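Local atomic coordinates of exodeoxyribonuclease III (Neisseria meningitidis, PDB entry 2JC4), a protein that probably acts in DNA repair as a metal-dependent 3'-5' exonuclease on double-stranded DNA, using magnesium or manganese ions. Residues A[155-168]-A[206-218]. Residues are numbered along the deposited sequence; the frame is centred on the assembly and turned at random.
Sequences DCYDPEKWHEKIHC and AMFQRKLGLRIDH. With ACT (acetate ion), chain F.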
loop_
_atom_site.group_PDB
_atom_site.type_symbol
_atom_site.label_atom_id
_atom_site.label_comp_id
_atom_site.label_asym_id
_atom_site.label_seq_id
_atom_site.Cartn_x
_atom_site.Cartn_y
_atom_site.Cartn_z
ATOM N N ASP A 155 -6.584 -15.424 -0.617
ATOM C CA ASP A 155 -6.646 -13.971 -0.348
ATOM C C ASP A 155 -8.040 -13.380 -0.567
ATOM O O ASP A 155 -8.239 -12.196 -0.414
ATOM C CB ASP A 155 -5.639 -13.252 -1.262
ATOM C CG ASP A 155 -4.234 -13.796 -1.069
ATOM O OD1 ASP A 155 -3.852 -14.016 0.106
ATOM O OD2 ASP A 155 -3.505 -14.003 -2.050
ATOM N N CYS A 156 -8.999 -14.209 -0.988
ATOM C CA CYS A 156 -10.405 -13.773 -1.170
ATOM C C CYS A 156 -11.317 -14.710 -0.361
ATOM O O CYS A 156 -11.362 -15.901 -0.666
ATOM C CB CYS A 156 -10.775 -13.820 -2.658
ATOM S SG CYS A 156 -9.731 -12.815 -3.761
ATOM N N TYR A 157 -12.007 -14.197 0.672
ATOM C CA TYR A 157 -12.891 -15.043 1.529
ATOM C C TYR A 157 -13.959 -15.639 0.619
ATOM O O TYR A 157 -14.411 -14.995 -0.337
ATOM C CB TYR A 157 -13.526 -14.273 2.720
ATOM C CG TYR A 157 -14.652 -13.403 2.299
ATOM C CD1 TYR A 157 -15.960 -13.904 2.251
ATOM C CD2 TYR A 157 -14.418 -12.092 1.867
ATOM C CE1 TYR A 157 -17.006 -13.120 1.820
ATOM C CE2 TYR A 157 -15.458 -11.302 1.438
ATOM C CZ TYR A 157 -16.753 -11.821 1.422
ATOM O OH TYR A 157 -17.791 -11.036 0.976
ATOM N N ASP A 158 -14.389 -16.854 0.878
ATOM C CA ASP A 158 -15.422 -17.436 -0.017
ATOM C C ASP A 158 -15.066 -17.205 -1.533
ATOM O O ASP A 158 -15.776 -16.506 -2.239
ATOM C CB ASP A 158 -16.821 -16.874 0.358
ATOM C CG ASP A 158 -17.298 -17.286 1.808
ATOM O OD1 ASP A 158 -16.894 -18.362 2.343
ATOM O OD2 ASP A 158 -18.104 -16.540 2.412
ATOM N N PRO A 159 -13.937 -17.773 -2.028
ATOM C CA PRO A 159 -13.430 -17.480 -3.380
ATOM C C PRO A 159 -14.396 -17.753 -4.525
ATOM O O PRO A 159 -14.353 -17.070 -5.565
ATOM C CB PRO A 159 -12.196 -18.400 -3.521
ATOM C CG PRO A 159 -12.120 -19.192 -2.327
ATOM C CD PRO A 159 -13.051 -18.693 -1.296
ATOM N N GLU A 160 -15.295 -18.728 -4.348
ATOM C CA GLU A 160 -16.336 -18.971 -5.357
ATOM C C GLU A 160 -17.220 -17.731 -5.635
ATOM O O GLU A 160 -17.636 -17.498 -6.779
ATOM C CB GLU A 160 -17.171 -20.224 -5.000
ATOM C CG GLU A 160 -18.071 -20.083 -3.784
ATOM C CD GLU A 160 -17.348 -20.105 -2.416
ATOM O OE1 GLU A 160 -16.134 -20.473 -2.318
ATOM O OE2 GLU A 160 -18.031 -19.745 -1.417
ATOM N N LYS A 161 -17.497 -16.928 -4.608
ATOM C CA LYS A 161 -18.314 -15.707 -4.778
ATOM C C LYS A 161 -17.593 -14.606 -5.572
ATOM O O LYS A 161 -18.240 -13.683 -6.103
ATOM C CB LYS A 161 -18.686 -15.123 -3.413
ATOM C CG LYS A 161 -19.523 -16.066 -2.519
ATOM N N TRP A 162 -16.262 -14.673 -5.592
ATOM C CA TRP A 162 -15.426 -13.643 -6.204
ATOM C C TRP A 162 -14.834 -14.127 -7.534
ATOM O O TRP A 162 -13.878 -13.508 -8.053
ATOM C CB TRP A 162 -14.248 -13.282 -5.281
ATOM C CG TRP A 162 -14.642 -12.600 -4.044
ATOM C CD1 TRP A 162 -15.022 -13.191 -2.850
ATOM C CD2 TRP A 162 -14.713 -11.183 -3.835
ATOM N NE1 TRP A 162 -15.301 -12.218 -1.919
ATOM C CE2 TRP A 162 -15.155 -10.978 -2.504
ATOM C CE3 TRP A 162 -14.473 -10.060 -4.654
ATOM C CZ2 TRP A 162 -15.326 -9.693 -1.955
ATOM C CZ3 TRP A 162 -14.651 -8.771 -4.098
ATOM C CH2 TRP A 162 -15.089 -8.612 -2.766
ATOM N N HIS A 163 -15.361 -15.245 -8.060
ATOM C CA HIS A 163 -14.773 -15.876 -9.259
ATOM C C HIS A 163 -14.817 -14.910 -10.459
ATOM O O HIS A 163 -15.898 -14.559 -10.944
ATOM C CB HIS A 163 -15.457 -17.199 -9.590
ATOM C CG HIS A 163 -15.021 -17.775 -10.900
ATOM N ND1 HIS A 163 -13.823 -18.437 -11.061
ATOM C CD2 HIS A 163 -15.618 -17.773 -12.115
ATOM C CE1 HIS A 163 -13.697 -18.821 -12.318
ATOM N NE2 HIS A 163 -14.768 -18.418 -12.983
ATOM N N GLU A 164 -13.641 -14.465 -10.916
ATOM C CA GLU A 164 -13.558 -13.423 -11.950
ATOM C C GLU A 164 -14.368 -12.179 -11.598
ATOM O O GLU A 164 -14.994 -11.575 -12.478
ATOM C CB GLU A 164 -13.928 -13.953 -13.364
ATOM C CG GLU A 164 -13.177 -15.256 -13.730
ATOM C CD GLU A 164 -11.681 -15.038 -13.967
ATOM O OE1 GLU A 164 -11.101 -14.038 -13.494
ATOM O OE2 GLU A 164 -11.070 -15.860 -14.676
ATOM N N LYS A 165 -14.341 -11.794 -10.317
ATOM C CA LYS A 165 -14.896 -10.505 -9.895
ATOM C C LYS A 165 -13.759 -9.594 -9.479
ATOM O O LYS A 165 -12.610 -10.063 -9.273
ATOM C CB LYS A 165 -15.879 -10.692 -8.724
ATOM C CG LYS A 165 -16.948 -11.764 -8.987
ATOM C CD LYS A 165 -18.164 -11.237 -9.727
ATOM C CE LYS A 165 -19.395 -12.128 -9.442
ATOM N NZ LYS A 165 -19.052 -13.578 -9.720
ATOM N N ILE A 166 -14.069 -8.300 -9.379
ATOM C CA ILE A 166 -13.072 -7.262 -9.082
ATOM C C ILE A 166 -12.186 -7.709 -7.891
ATOM O O ILE A 166 -12.656 -8.359 -6.952
ATOM C CB ILE A 166 -13.761 -5.852 -8.876
ATOM C CG1 ILE A 166 -12.754 -4.672 -9.003
ATOM C CG2 ILE A 166 -14.550 -5.811 -7.540
ATOM C CD1 ILE A 166 -12.037 -4.514 -10.405
ATOM N N HIS A 167 -10.903 -7.378 -7.968
ATOM C CA HIS A 167 -9.872 -7.735 -6.990
ATOM C C HIS A 167 -9.319 -9.141 -7.098
ATOM O O HIS A 167 -8.149 -9.352 -6.789
ATOM C CB HIS A 167 -10.266 -7.460 -5.518
ATOM C CG HIS A 167 -10.782 -6.084 -5.271
ATOM N ND1 HIS A 167 -10.127 -4.949 -5.709
ATOM C CD2 HIS A 167 -11.917 -5.656 -4.655
ATOM C CE1 HIS A 167 -10.827 -3.882 -5.359
ATOM N NE2 HIS A 167 -11.911 -4.281 -4.711
ATOM N N CYS A 168 -10.159 -10.089 -7.515
ATOM C CA CYS A 168 -9.799 -11.510 -7.519
ATOM C C CYS A 168 -9.783 -12.185 -8.901
ATOM O O CYS A 168 -9.764 -13.425 -8.985
ATOM C CB CYS A 168 -10.779 -12.268 -6.613
ATOM S SG CYS A 168 -10.849 -11.598 -4.947
ATOM N N ALA A 206 -20.643 -5.932 8.699
ATOM C CA ALA A 206 -19.738 -6.223 9.816
ATOM C C ALA A 206 -18.689 -7.278 9.430
ATOM O O ALA A 206 -18.447 -8.192 10.195
ATOM C CB ALA A 206 -20.558 -6.726 11.018
ATOM N N MET A 207 -18.083 -7.163 8.252
ATOM C CA MET A 207 -17.227 -8.238 7.744
ATOM C C MET A 207 -15.970 -8.445 8.619
ATOM O O MET A 207 -15.484 -9.583 8.770
ATOM C CB MET A 207 -16.830 -7.957 6.284
ATOM C CG MET A 207 -18.008 -7.879 5.338
ATOM S SD MET A 207 -19.000 -9.379 5.339
ATOM C CE MET A 207 -18.242 -10.410 4.127
ATOM N N PHE A 208 -15.443 -7.362 9.187
ATOM C CA PHE A 208 -14.270 -7.513 10.076
ATOM C C PHE A 208 -14.637 -8.407 11.260
ATOM O O PHE A 208 -13.907 -9.346 11.598
ATOM C CB PHE A 208 -13.753 -6.175 10.634
ATOM C CG PHE A 208 -12.619 -6.348 11.642
ATOM C CD1 PHE A 208 -11.366 -6.810 11.226
ATOM C CD2 PHE A 208 -12.813 -6.056 12.988
ATOM C CE1 PHE A 208 -10.307 -6.987 12.146
ATOM C CE2 PHE A 208 -11.784 -6.247 13.926
ATOM C CZ PHE A 208 -10.518 -6.721 13.492
ATOM N N GLN A 209 -15.790 -8.133 11.875
ATOM C CA GLN A 209 -16.219 -8.956 13.033
ATOM C C GLN A 209 -16.464 -10.443 12.664
ATOM O O GLN A 209 -16.385 -11.339 13.516
ATOM C CB GLN A 209 -17.460 -8.322 13.661
ATOM C CG GLN A 209 -17.201 -7.014 14.461
ATOM C CD GLN A 209 -17.125 -5.757 13.600
ATOM O OE1 GLN A 209 -17.390 -5.783 12.403
ATOM N NE2 GLN A 209 -16.744 -4.651 14.212
ATOM N N ARG A 210 -16.780 -10.677 11.394
ATOM C CA ARG A 210 -17.006 -12.028 10.828
ATOM C C ARG A 210 -15.727 -12.694 10.261
ATOM O O ARG A 210 -15.740 -13.883 9.878
ATOM C CB ARG A 210 -18.096 -11.912 9.756
ATOM C CG ARG A 210 -19.421 -11.515 10.404
ATOM C CD ARG A 210 -20.359 -10.889 9.412
ATOM N NE ARG A 210 -20.814 -11.879 8.434
ATOM C CZ ARG A 210 -21.439 -11.587 7.283
ATOM N NH1 ARG A 210 -21.675 -10.323 6.928
ATOM N NH2 ARG A 210 -21.851 -12.576 6.504
ATOM N N LYS A 211 -14.624 -11.938 10.253
ATOM C CA LYS A 211 -13.301 -12.433 9.781
ATOM C C LYS A 211 -13.227 -12.576 8.242
ATOM O O LYS A 211 -12.385 -13.317 7.710
ATOM C CB LYS A 211 -12.918 -13.772 10.454
ATOM C CG LYS A 211 -13.043 -13.830 11.990
ATOM C CD LYS A 211 -12.387 -15.110 12.597
ATOM C CE LYS A 211 -10.862 -15.022 12.635
ATOM N NZ LYS A 211 -10.350 -14.051 13.637
ATOM N N LEU A 212 -14.095 -11.843 7.530
ATOM C CA LEU A 212 -14.300 -12.026 6.087
ATOM C C LEU A 212 -13.719 -10.833 5.308
ATOM O O LEU A 212 -14.242 -9.735 5.345
ATOM C CB LEU A 212 -15.799 -12.217 5.790
ATOM C CG LEU A 212 -16.419 -13.502 6.430
ATOM C CD1 LEU A 212 -17.843 -13.678 6.004
ATOM C CD2 LEU A 212 -15.615 -14.800 6.168
ATOM N N GLY A 213 -12.619 -11.058 4.612
ATOM C CA GLY A 213 -11.911 -9.954 3.956
ATOM C C GLY A 213 -11.102 -10.389 2.725
ATOM O O GLY A 213 -11.199 -11.541 2.258
ATOM N N LEU A 214 -10.350 -9.437 2.170
ATOM C CA LEU A 214 -9.393 -9.657 1.080
ATOM C C LEU A 214 -7.971 -9.251 1.547
ATOM O O LEU A 214 -7.802 -8.310 2.331
ATOM C CB LEU A 214 -9.772 -8.854 -0.160
ATOM C CG LEU A 214 -11.238 -8.952 -0.646
ATOM C CD1 LEU A 214 -11.371 -8.006 -1.809
ATOM C CD2 LEU A 214 -11.588 -10.352 -1.073
ATOM N N ARG A 215 -6.969 -9.984 1.080
ATOM C CA ARG A 215 -5.577 -9.519 1.205
ATOM C C ARG A 215 -5.199 -8.736 -0.035
ATOM O O ARG A 215 -4.798 -9.324 -1.048
ATOM C CB ARG A 215 -4.582 -10.675 1.433
ATOM C CG ARG A 215 -3.160 -10.206 1.756
ATOM C CD ARG A 215 -2.178 -11.390 1.966
ATOM N NE ARG A 215 -1.916 -12.095 0.706
ATOM C CZ ARG A 215 -0.756 -12.018 0.037
ATOM N NH1 ARG A 215 0.247 -11.299 0.514
ATOM N NH2 ARG A 215 -0.593 -12.685 -1.092
ATOM N N ILE A 216 -5.306 -7.411 0.053
ATOM C CA ILE A 216 -5.006 -6.523 -1.085
ATOM C C ILE A 216 -3.939 -5.486 -0.808
ATOM O O ILE A 216 -3.529 -4.754 -1.733
ATOM C CB ILE A 216 -6.294 -5.823 -1.616
ATOM C CG1 ILE A 216 -7.002 -5.034 -0.483
ATOM C CG2 ILE A 216 -7.255 -6.908 -2.272
ATOM C CD1 ILE A 216 -8.269 -4.261 -0.960
ATOM N N ASP A 217 -3.522 -5.377 0.452
ATOM C CA ASP A 217 -2.421 -4.503 0.813
ATOM C C ASP A 217 -1.147 -5.316 0.990
ATOM O O ASP A 217 -1.098 -6.265 1.834
ATOM C CB ASP A 217 -2.775 -3.762 2.110
ATOM C CG ASP A 217 -4.043 -2.941 1.966
ATOM O OD1 ASP A 217 -3.912 -1.797 1.521
ATOM O OD2 ASP A 217 -5.145 -3.415 2.361
ATOM N N HIS A 218 -0.113 -4.957 0.221
ATOM C CA HIS A 218 1.073 -5.856 0.104
ATOM C C HIS A 218 2.355 -5.099 0.296
ATOM O O HIS A 218 2.372 -3.879 0.164
ATOM C CB HIS A 218 1.112 -6.550 -1.274
ATOM C CG HIS A 218 -0.160 -7.265 -1.631
ATOM N ND1 HIS A 218 -0.682 -8.265 -0.854
ATOM C CD2 HIS A 218 -1.046 -7.069 -2.644
ATOM C CE1 HIS A 218 -1.824 -8.688 -1.388
ATOM N NE2 HIS A 218 -2.063 -7.979 -2.481
HETATM C C ACT F . -12.597 -2.172 -2.038
HETATM O O ACT F . -13.219 -2.524 -3.062
HETATM O OXT ACT F . -12.961 -1.109 -1.470
HETATM C CH3 ACT F . -11.474 -3.029 -1.579
HETATM O O HOH W 1 -1.483 -15.848 -1.598
#
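OD1 of Asp155 is gripped by two arginines: Arg215 donates to it through NE at 2.8 Å, and Arg189 of helix 187-191 makes a second salt bridge. NE of Arg215 comes in from above the carboxylate plane. The two flat groups are turned 54° apart, and NH2 of Arg215 reaches OD2 of Asp155 only weakly, at 3.3 Å. Arg215 gets alongside because its chain stays extended through chi2 and then bends at chi3 (70°), while CE1 of His218 sits over one guanidinium face; Asp186 forms a salt bridge with NH2, so two carboxylates probably share the charge of this buried arginine.

One step along, the backbones form a single beta bridge, Cys156 facing Leu214. Its bonds run from Arg215 N to Asp155 O at 3.0 Å and from Tyr157 N to Gly213 O at 3.2 Å. Beyond it, CB of Leu212 sits over one face of the Tyr157 ring, 4.0 Å from its centroid, and Trp162 NE1 lies over the opposite face. The bent Met207 chain brings CE to 3.2 Å from Tyr157 OH. Leu214 pushes its fork into the 155-168 loop: CD2 lies over one face of the six-membered ring of Trp162, a CH-pi contact, and approaches Cys156 CA to 3.6 Å, while CD1 meets CD2 of His167 at 3.7 Å.

His167 NE2 donates a hydrogen bond to an acetate ion, probably from the crystallisation liquor. In this DNase I-like fold, strands 141-144 and 217-221 are antiparallel sheet neighbours; the contact joins the loop between the first and helix 170-180 to the lead-in from helix 207-210 to the second, where OD2 of Asp217, predicted to be important for catalysis, is hydrogen-bonded to ND1 of His247, a predicted active-site residue.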